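Local coordinates for NADPH-flavin oxidoreductase (Helicobacter pylori, PDB 2H0U), which is a dimeric, FMN-containing member of the nitroreductase family that probably uses NAD(P)H to reduce flavin or nitrogenous compounds, at residues Met126-Ser130 with Glu131-Phe135; Ser139-Thr142 with Tyr143-Met146. All coordinates share one frame; numbering follows the deposited sequence.

Contact 1 (Met126-Ser130 with Glu131-Phe135); sequences MKLNS and ERSLF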
loop_
_atom_site.group_PDB
_atom_site.type_symbol
_atom_site.label_atom_id
_atom_site.label_comp_id
_atom_site.label_asym_id
_atom_site.label_seq_id
_atom_site.Cartn_x
_atom_site.Cartn_y
_atom_site.Cartn_z
HETATM N N MSE A 126 5.585 -16.881 2.753
HETATM C CA MSE A 126 5.884 -15.482 3.102
HETATM C C MSE A 126 6.844 -15.268 4.287
HETATM O O MSE A 126 7.206 -14.124 4.626
HETATM C CB MSE A 126 4.565 -14.718 3.341
HETATM C CG MSE A 126 3.633 -14.866 2.203
HETATM SE SE MSE A 126 2.535 -13.291 1.911
HETATM C CE MSE A 126 3.494 -11.881 2.839
ATOM N N LYS A 127 7.242 -16.370 4.914
ATOM C CA LYS A 127 8.202 -16.339 6.012
ATOM C C LYS A 127 7.727 -15.397 7.133
ATOM O O LYS A 127 8.504 -14.563 7.614
ATOM C CB LYS A 127 9.595 -15.909 5.493
ATOM C CG LYS A 127 10.260 -16.906 4.525
ATOM C CD LYS A 127 10.076 -18.341 4.998
ATOM C CE LYS A 127 10.781 -18.648 6.342
ATOM N NZ LYS A 127 10.833 -20.112 6.621
ATOM N N LEU A 128 6.450 -15.506 7.507
ATOM C CA LEU A 128 5.891 -14.675 8.594
ATOM C C LEU A 128 6.044 -15.474 9.869
ATOM O O LEU A 128 5.105 -16.160 10.312
ATOM C CB LEU A 128 4.419 -14.333 8.361
ATOM C CG LEU A 128 4.103 -13.656 7.023
ATOM C CD1 LEU A 128 2.642 -13.233 6.968
ATOM C CD2 LEU A 128 5.026 -12.434 6.823
ATOM N N ASN A 129 7.242 -15.388 10.431
ATOM C CA ASN A 129 7.643 -16.269 11.530
ATOM C C ASN A 129 7.954 -15.567 12.827
ATOM O O ASN A 129 8.536 -16.168 13.741
ATOM C CB ASN A 129 8.870 -17.059 11.127
ATOM C CG ASN A 129 8.743 -17.686 9.761
ATOM O OD1 ASN A 129 9.546 -17.409 8.891
ATOM N ND2 ASN A 129 7.749 -18.557 9.581
ATOM N N SER A 130 7.573 -14.308 12.937
ATOM C CA SER A 130 7.836 -13.549 14.154
ATOM C C SER A 130 6.687 -12.586 14.359
ATOM O O SER A 130 5.930 -12.268 13.416
ATOM C CB SER A 130 9.158 -12.781 14.025
ATOM O OG SER A 130 9.001 -11.640 13.183
ATOM N N GLU A 131 6.551 -12.073 15.567
ATOM C CA GLU A 131 5.508 -11.066 15.785
ATOM C C GLU A 131 5.676 -9.834 14.861
ATOM O O GLU A 131 4.696 -9.348 14.259
ATOM C CB GLU A 131 5.411 -10.712 17.276
ATOM C CG GLU A 131 4.656 -11.831 18.103
ATOM C CD GLU A 131 3.309 -12.310 17.430
ATOM O OE1 GLU A 131 2.349 -11.487 17.257
ATOM O OE2 GLU A 131 3.221 -13.526 17.063
ATOM N N ARG A 132 6.911 -9.363 14.706
ATOM C CA ARG A 132 7.163 -8.197 13.852
ATOM C C ARG A 132 6.855 -8.459 12.378
ATOM O O ARG A 132 6.225 -7.603 11.724
ATOM C CB ARG A 132 8.604 -7.687 14.053
ATOM C CG ARG A 132 9.069 -6.662 13.014
ATOM C CD ARG A 132 8.515 -5.313 13.371
ATOM N NE ARG A 132 8.946 -4.197 12.514
ATOM C CZ ARG A 132 9.925 -3.346 12.825
ATOM N NH1 ARG A 132 10.659 -3.520 13.930
ATOM N NH2 ARG A 132 10.204 -2.333 12.012
ATOM N N SER A 133 7.271 -9.617 11.832
ATOM C CA SER A 133 7.006 -9.908 10.423
ATOM C C SER A 133 5.496 -10.019 10.155
ATOM O O SER A 133 5.007 -9.547 9.111
ATOM C CB SER A 133 7.837 -11.133 9.930
ATOM O OG SER A 133 7.406 -12.317 10.559
ATOM N N LEU A 134 4.769 -10.599 11.120
ATOM C CA LEU A 134 3.293 -10.724 11.008
ATOM C C LEU A 134 2.652 -9.359 11.032
ATOM O O LEU A 134 1.718 -9.083 10.273
ATOM C CB LEU A 134 2.729 -11.561 12.185
ATOM C CG LEU A 134 2.873 -13.093 11.988
ATOM C CD1 LEU A 134 2.673 -13.780 13.334
ATOM C CD2 LEU A 134 1.931 -13.672 10.907
ATOM N N PHE A 135 3.091 -8.532 11.972
ATOM C CA PHE A 135 2.572 -7.158 12.064
ATOM C C PHE A 135 2.857 -6.352 10.780
ATOM O O PHE A 135 1.948 -5.684 10.236
ATOM C CB PHE A 135 3.136 -6.419 13.267
ATOM C CG PHE A 135 2.719 -4.998 13.270
ATOM C CD1 PHE A 135 1.417 -4.668 13.620
ATOM C CD2 PHE A 135 3.550 -4.030 12.749
ATOM C CE1 PHE A 135 0.987 -3.327 13.554
ATOM C CE2 PHE A 135 3.129 -2.691 12.687
ATOM C CZ PHE A 135 1.842 -2.355 13.086
HETATM O O HOH W 1 10.098 -13.636 10.492
#
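Ser130 and Ser133 meet in a local helix-capping contact where the loop after helix 113-125 turns into the start of helix 131-155. The evidence is a reciprocal pair of bonds. Ser133 N donates to Ser130 OG at 3.0 Å, nearly straight at 168°. In return Ser130 N donates to Ser133 OG at 3.1 Å, distinctly more bent at 141°. Ser133 OG stands between its own backbone N and carbonyl carbon (chi1 67°), and the hydroxyl of Ser130 takes the same place on its residue, a rotamer that folds each OG back over the main chain and within range of the other residue's amide. The helix then begins its regular bonding, with Leu134 N donating to Ser130 O at 3.1 Å.

A water 3.0 Å from Ser133 OG also bonds weakly to Lys127 O, a loose bridge between the cap and the loop after helix 113-125. Lys127, the first residue past that helix to leave helical phi/psi, has positive phi, and Leu128 forms the centre of an inverse gamma turn.

Beside the polar box lies a small apolar contact. Leu128 CB approaches Leu134 CD2 at 3.6 Å, the two side chains crossing at a slant, while Leu128 CD2 lies 3.7 Å from Ser133 O. Leu128 also packs on Trp137, three residues beyond Leu134 on the helix.

The second subunit borders this corner: its Arg132 gives NH1 to Lys127 O, an exchange made in both directions, and Arg132 of this chain also makes a salt bridge through NE with its own Asp136. Ser130 is therefore the N-cap, and its mutual bonds with Ser133 are those of a classical capping box.

Contact 2 (Ser139-Thr142 with Tyr143-Met146); sequences SKQT and YIQM. With FMN (flavin mononucleotide), chain B.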
loop_
_atom_site.group_PDB
_atom_site.type_symbol
_atom_site.label_atom_id
_atom_site.label_comp_id
_atom_site.label_asym_id
_atom_site.label_seq_id
_atom_site.Cartn_x
_atom_site.Cartn_y
_atom_site.Cartn_z
ATOM N N SER A 139 0.365 -4.554 8.199
ATOM C CA SER A 139 0.635 -3.126 7.887
ATOM C C SER A 139 0.687 -2.834 6.384
ATOM O O SER A 139 0.144 -1.835 5.902
ATOM C CB SER A 139 1.955 -2.699 8.576
ATOM O OG SER A 139 2.351 -1.357 8.223
ATOM N N LYS A 140 1.323 -3.708 5.622
ATOM C CA LYS A 140 1.282 -3.584 4.146
ATOM C C LYS A 140 -0.163 -3.435 3.606
ATOM O O LYS A 140 -0.411 -2.640 2.673
ATOM C CB LYS A 140 1.985 -4.809 3.497
ATOM C CG LYS A 140 3.520 -4.805 3.705
ATOM C CD LYS A 140 4.155 -6.113 3.121
ATOM C CE LYS A 140 5.549 -6.286 3.758
ATOM N NZ LYS A 140 6.298 -7.364 2.981
ATOM N N GLN A 141 -1.092 -4.220 4.159
ATOM C CA GLN A 141 -2.480 -4.170 3.698
ATOM C C GLN A 141 -3.037 -2.763 3.971
ATOM O O GLN A 141 -3.753 -2.212 3.131
ATOM C CB GLN A 141 -3.371 -5.222 4.412
ATOM C CG GLN A 141 -2.727 -6.667 4.519
ATOM C CD GLN A 141 -2.242 -7.208 3.188
ATOM O OE1 GLN A 141 -2.977 -7.219 2.200
ATOM N NE2 GLN A 141 -1.002 -7.681 3.164
ATOM N N THR A 142 -2.700 -2.190 5.119
ATOM C CA THR A 142 -3.161 -0.829 5.420
ATOM C C THR A 142 -2.597 0.219 4.475
ATOM O O THR A 142 -3.193 1.291 4.311
ATOM C CB THR A 142 -2.846 -0.341 6.878
ATOM O OG1 THR A 142 -1.419 -0.209 7.086
ATOM C CG2 THR A 142 -3.479 -1.251 7.928
ATOM N N TYR A 143 -1.461 -0.063 3.846
ATOM C CA TYR A 143 -0.931 0.941 2.887
ATOM C C TYR A 143 -1.836 0.984 1.660
ATOM O O TYR A 143 -1.988 2.030 1.052
ATOM C CB TYR A 143 0.534 0.674 2.518
ATOM C CG TYR A 143 1.539 1.275 3.520
ATOM C CD1 TYR A 143 1.482 0.929 4.876
ATOM C CD2 TYR A 143 2.504 2.218 3.118
ATOM C CE1 TYR A 143 2.380 1.480 5.842
ATOM C CE2 TYR A 143 3.430 2.760 4.058
ATOM C CZ TYR A 143 3.329 2.377 5.416
ATOM O OH TYR A 143 4.160 2.867 6.378
ATOM N N ILE A 144 -2.395 -0.175 1.263
ATOM C CA ILE A 144 -3.421 -0.207 0.190
ATOM C C ILE A 144 -4.629 0.650 0.616
ATOM O O ILE A 144 -5.124 1.479 -0.132
ATOM C CB ILE A 144 -3.894 -1.640 -0.136
ATOM C CG1 ILE A 144 -2.703 -2.490 -0.548
ATOM C CG2 ILE A 144 -5.023 -1.610 -1.257
ATOM C CD1 ILE A 144 -3.140 -4.042 -0.740
ATOM N N GLN A 145 -5.089 0.422 1.830
ATOM C CA GLN A 145 -6.261 1.133 2.344
ATOM C C GLN A 145 -5.999 2.640 2.287
ATOM O O GLN A 145 -6.838 3.411 1.838
ATOM C CB GLN A 145 -6.489 0.689 3.800
ATOM C CG GLN A 145 -7.696 1.263 4.466
ATOM C CD GLN A 145 -7.863 0.725 5.875
ATOM O OE1 GLN A 145 -6.949 0.755 6.698
ATOM N NE2 GLN A 145 -9.024 0.193 6.137
HETATM N N MSE A 146 -4.838 3.067 2.783
HETATM C CA MSE A 146 -4.494 4.508 2.792
HETATM C C MSE A 146 -4.324 5.052 1.368
HETATM O O MSE A 146 -4.820 6.144 1.041
HETATM C CB MSE A 146 -3.203 4.734 3.622
HETATM C CG MSE A 146 -2.677 6.146 3.473
HETATM SE SE MSE A 146 -0.931 6.422 4.313
HETATM C CE MSE A 146 0.190 5.396 3.067
HETATM N N1 FMN B . -6.248 -13.534 -4.484
HETATM C C2 FMN B . -5.800 -14.738 -5.009
HETATM O O2 FMN B . -6.609 -15.488 -5.540
HETATM N N3 FMN B . -4.487 -15.120 -4.905
HETATM C C4 FMN B . -3.591 -14.309 -4.255
HETATM O O4 FMN B . -2.394 -14.582 -4.292
HETATM C C4A FMN B . -4.053 -13.101 -3.687
HETATM N N5 FMN B . -3.173 -12.277 -3.029
HETATM C C5A FMN B . -3.575 -11.040 -2.553
HETATM C C6 FMN B . -2.607 -10.236 -1.917
HETATM C C7 FMN B . -3.019 -8.987 -1.427
HETATM C C7M FMN B . -1.949 -7.985 -1.101
HETATM C C8 FMN B . -4.358 -8.558 -1.517
HETATM C C8M FMN B . -4.701 -7.088 -1.243
HETATM C C9 FMN B . -5.291 -9.369 -2.145
HETATM C C9A FMN B . -4.904 -10.628 -2.649
HETATM N N10 FMN B . -5.835 -11.477 -3.265
HETATM C C10 FMN B . -5.383 -12.701 -3.816
HETATM C "C1'" FMN B . -7.284 -11.116 -3.407
HETATM C "C2'" FMN B . -8.007 -11.029 -2.055
HETATM O "O2'" FMN B . -8.529 -12.301 -1.751
HETATM C "C3'" FMN B . -9.133 -10.001 -2.218
HETATM O "O3'" FMN B . -8.586 -8.726 -2.491
HETATM C "C4'" FMN B . -10.025 -9.810 -0.995
HETATM O "O4'" FMN B . -10.731 -11.021 -0.779
HETATM C "C5'" FMN B . -11.025 -8.643 -1.107
HETATM O "O5'" FMN B . -11.861 -8.914 -2.246
HETATM P P FMN B . -11.941 -7.852 -3.443
HETATM O O1P FMN B . -10.518 -7.586 -3.861
HETATM O O2P FMN B . -12.736 -8.528 -4.558
HETATM O O3P FMN B . -12.621 -6.590 -2.982
#
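Ser139, Thr142 and Tyr143 come together within one continuous, buried segment of helix 131-155, which in this nitroreductase fold runs near the centre of the chain. The tight part lies around Ser139 O. Thr142 OG1 donates to it over a short 2.5 Å, in the carbonyl plane and on a lone pair, while Tyr143 N reaches the same oxygen only weakly. With chi1 at 66°, Thr142 turns its hydroxyl back toward the preceding turn. The Tyr143 ring presents an edge to Ser139 O, 3.2 Å from CD1, and to Thr142 OG1; its CE1 lies 3.7 Å from Ser139 OG.

Backbone bonding is uneven along this stretch. Tyr143 N divides between Ser139 O and Lys140 O, both bonds weak and bent to 133°, and Ile144 N to Lys140 O is a long, weak 3.5 Å. From Gln145 on it is regular: Gln145 N donates to Gln141 O, then Met146 N to Thr142 O at 2.9 Å and 164°.

Ser189 of strand 186-195 bonds to the hydroxyls of both Ser139 and Thr142, closing the tight side against the sheet, and Tyr143 OH bonds to Glu164. Lys140 instead reaches across the dimer, forming a salt bridge with Asp136 of the second subunit.

The looser side is not solvent but the flavin. There the side-chain ends of Gln141 and Ile144 stay apart, OE1 to CD1 4.3 Å, and both face the dimethyl end of an FMN whose hydrogen bonds come largely from the second subunit. Gln141 OE1 accepts from Ser43 N, so its 3.5 Å approach to flavin C7M is plain contact. This part of the pocket rests on van der Waals contact, with Ile144 CD1 3.5 Å from the flavin methyl carbon C8M.

Overall arrangement
Contact 1 closes at residue 135 and contact 2 opens at residue 139, so the two lie in series on helix 131-155, their centres 16 Å apart and with no other touch between them. Contact 1 caps the helix start, its centre 18 Å from the centre of the chain; contact 2, only 3 Å from that centre, is the deep middle. Both border the second subunit, but their relation to flavin differs. The side chain of Leu128 remains about 11 Å from an FMN, whereas residues 139-146 reach two: Gln141 and Ile144 touch one, and the Tyr143 side chain lies about 4 Å from the other.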